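Uly1 (Catenovulum maritimum, PDB 7DRQ) probably cleaves the marine algal polysaccharide ulvan as a calcium-binding lyase of polysaccharide lyase family 24. Local coordinates at residues G406-Y410 with E422-G426. Numbering follows the deposited sequence.
Sequences GENIY and EQAKG
Strands 408-410 and 422-425 pair antiparallel at the open end of a beta hairpin, the two middle strands of a four-stranded meander consistent with one blade of the beta-propeller that the BNR-type sequence implies. Their short axes approach to 4.7 Å, with 150° between the N-to-C directions. The register sets Asn408 opposite Lys425 (CA-CA 4.5 Å), Ile409 opposite Ala424 (5.4 Å) and Tyr410 opposite Gln423 (4.6 Å). Ile409-Ala424 is the hydrogen-bonded pair: Ile409 N donates to Ala424 O at 2.9 Å, and Ala424 N to Ile409 O at 3.0 Å. Before the strand, Glu407 turns with phi/psi of -83/5°, yet its O still accepts from Gly426 N at 2.9 Å, extending the ladder one step. CA-H...O contacts supplement it, the shortest from Tyr410 CA to Glu422 O, 3.2 Å.

One sheet face carries Ile409 (chi1 p, chi2 t), whose CG1 packs 4.0 Å from Ala424 CB; Phe431 and Thr354 also touch Ile409. On the other face, Tyr410 (chi1 m, chi2 -90°) brings its CE1 to 3.6 Å from Gln423 OE1. Asn408 (chi1 m) joins this group through a weak 3.4 Å hydrogen bond from its ND2 to Tyr410 OH. At the open end of the hairpin, Lys425 NZ forms a salt bridge with Glu407 OE1 whose hydrogen bond is weak, at 3.3 Å; at the other end of segment 422-426, Glu422 pairs with Arg433 on the neighbouring strand 432-436. A water links the ends of Tyr410 and Gln423, 2.4 Å from Tyr410 OH and donating to Gln423 OE1 at 2.8 Å.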
ATOM      1  N   GLY A 406       4.577   1.478 -20.778  1.00 14.43           N
ATOM      2  CA  GLY A 406       4.668   2.013 -22.124  1.00 14.37           C
ATOM      3  C   GLY A 406       3.780   3.225 -22.276  1.00 12.69           C
ATOM      4  O   GLY A 406       3.646   4.042 -21.360  1.00 14.65           O
ATOM      5  N   GLU A 407       3.124   3.335 -23.429  1.00 11.32           N
ATOM      6  CA  GLU A 407       2.260   4.487 -23.649  1.00 15.75           C
ATOM      7  C   GLU A 407       0.872   4.325 -23.044  1.00 15.90           C
ATOM      8  O   GLU A 407       0.026   5.206 -23.246  1.00 13.83           O
ATOM      9  CB  GLU A 407       2.131   4.760 -25.149  1.00 18.49           C
ATOM     10  CG  GLU A 407       1.386   3.688 -25.913  1.00 20.41           C
ATOM     11  CD  GLU A 407       1.045   4.117 -27.333  1.00 27.04           C
ATOM     12  OE1 GLU A 407       1.389   5.249 -27.724  1.00 29.00           O
ATOM     13  OE2 GLU A 407       0.414   3.327 -28.056  1.00 27.79           O
ATOM     14  N   ASN A 408       0.606   3.244 -22.309  1.00 13.01           N
ATOM     15  CA  ASN A 408      -0.754   2.889 -21.926  1.00 14.30           C
ATOM     16  C   ASN A 408      -1.004   3.029 -20.430  1.00 13.04           C
ATOM     17  O   ASN A 408      -0.081   3.049 -19.612  1.00 14.60           O
ATOM     18  CB  ASN A 408      -1.073   1.445 -22.336  1.00 13.39           C
ATOM     19  CG  ASN A 408      -0.988   1.245 -23.825  1.00 18.64           C
ATOM     20  OD1 ASN A 408      -1.546   2.025 -24.595  1.00 17.07           O
ATOM     21  ND2 ASN A 408      -0.275   0.211 -24.243  1.00 22.11           N
ATOM     22  N   ILE A 409      -2.290   3.108 -20.086  1.00 10.69           N
ATOM     23  CA  ILE A 409      -2.748   2.860 -18.728  1.00 10.35           C
ATOM     24  C   ILE A 409      -3.608   1.602 -18.746  1.00 11.69           C
ATOM     25  O   ILE A 409      -4.135   1.193 -19.784  1.00 10.63           O
ATOM     26  CB  ILE A 409      -3.536   4.048 -18.126  1.00  9.51           C
ATOM     27  CG1 ILE A 409      -4.746   4.386 -19.005  1.00 11.29           C
ATOM     28  CG2 ILE A 409      -2.610   5.250 -17.922  1.00  9.02           C
ATOM     29  CD1 ILE A 409      -5.655   5.499 -18.404  1.00 10.33           C
ATOM     30  N   TYR A 410      -3.749   0.984 -17.576  1.00  9.54           N
ATOM     31  CA  TYR A 410      -4.412  -0.307 -17.475  1.00 11.67           C
ATOM     32  C   TYR A 410      -5.335  -0.355 -16.271  1.00 12.48           C
ATOM     33  O   TYR A 410      -5.010   0.176 -15.207  1.00 13.26           O
ATOM     34  CB  TYR A 410      -3.413  -1.458 -17.345  1.00 11.39           C
ATOM     35  CG  TYR A 410      -2.463  -1.574 -18.492  1.00 13.67           C
ATOM     36  CD1 TYR A 410      -2.781  -2.350 -19.603  1.00 10.48           C
ATOM     37  CD2 TYR A 410      -1.235  -0.923 -18.468  1.00 13.84           C
ATOM     38  CE1 TYR A 410      -1.900  -2.473 -20.660  1.00 12.12           C
ATOM     39  CE2 TYR A 410      -0.355  -1.034 -19.527  1.00 14.51           C
ATOM     40  CZ  TYR A 410      -0.691  -1.812 -20.614  1.00 16.43           C
ATOM     41  OH  TYR A 410       0.181  -1.924 -21.670  1.00 18.57           O
ATOM     42  N   GLU A 422      -7.739  -4.387 -19.013  1.00 10.37           N
ATOM     43  CA  GLU A 422      -8.271  -3.392 -19.934  1.00 14.49           C
ATOM     44  C   GLU A 422      -7.201  -2.342 -20.155  1.00 14.23           C
ATOM     45  O   GLU A 422      -6.468  -1.997 -19.225  1.00 14.21           O
ATOM     46  CB  GLU A 422      -9.532  -2.743 -19.380  1.00 14.37           C
ATOM     47  CG  GLU A 422     -10.545  -3.767 -18.916  1.00 23.01           C
ATOM     48  CD  GLU A 422     -11.821  -3.727 -19.707  1.00 29.93           C
ATOM     49  OE1 GLU A 422     -12.705  -4.562 -19.414  1.00 28.85           O
ATOM     50  OE2 GLU A 422     -11.947  -2.859 -20.610  1.00 30.19           O
ATOM     51  N   GLN A 423      -7.094  -1.842 -21.379  1.00 11.21           N
ATOM     52  CA  GLN A 423      -5.987  -0.954 -21.712  1.00 12.79           C
ATOM     53  C   GLN A 423      -6.507   0.257 -22.464  1.00 15.39           C
ATOM     54  O   GLN A 423      -7.430   0.145 -23.272  1.00 14.16           O
ATOM     55  CB  GLN A 423      -4.936  -1.716 -22.537  1.00 14.23           C
ATOM     56  CG  GLN A 423      -4.211  -0.939 -23.596  1.00 20.69           C
ATOM     57  CD  GLN A 423      -3.405  -1.860 -24.502  1.00 22.33           C
ATOM     58  OE1 GLN A 423      -2.919  -2.905 -24.063  1.00 23.74           O
ATOM     59  NE2 GLN A 423      -3.278  -1.489 -25.769  1.00 22.63           N
ATOM     60  N   ALA A 424      -5.921   1.416 -22.176  1.00 13.57           N
ATOM     61  CA  ALA A 424      -6.241   2.659 -22.870  1.00 11.84           C
ATOM     62  C   ALA A 424      -4.946   3.398 -23.153  1.00 15.37           C
ATOM     63  O   ALA A 424      -4.005   3.340 -22.361  1.00 13.07           O
ATOM     64  CB  ALA A 424      -7.174   3.560 -22.043  1.00 13.45           C
ATOM     65  N   LYS A 425      -4.895   4.087 -24.293  1.00 12.62           N
ATOM     66  CA  LYS A 425      -3.764   4.971 -24.548  1.00 12.57           C
ATOM     67  C   LYS A 425      -3.751   6.074 -23.504  1.00 11.34           C
ATOM     68  O   LYS A 425      -4.799   6.632 -23.177  1.00 10.80           O
ATOM     69  CB  LYS A 425      -3.854   5.575 -25.951  1.00 14.96           C
ATOM     70  CG  LYS A 425      -2.764   6.618 -26.243  1.00 25.31           C
ATOM     71  CD  LYS A 425      -2.411   6.680 -27.728  1.00 31.46           C
ATOM     72  CE  LYS A 425      -1.177   7.543 -27.981  1.00 31.15           C
ATOM     73  NZ  LYS A 425      -0.390   7.802 -26.740  1.00 36.25           N
ATOM     74  N   GLY A 426      -2.569   6.375 -22.967  1.00 11.70           N
ATOM     75  CA  GLY A 426      -2.470   7.434 -21.977  1.00 10.55           C
ATOM     76  C   GLY A 426      -3.022   8.727 -22.534  1.00 10.76           C
ATOM     77  O   GLY A 426      -2.918   8.966 -23.746  1.00 12.32           O
TER
HETATM   78  O   HOH W   1      -0.214  -3.532 -23.443  1.00 19.97           O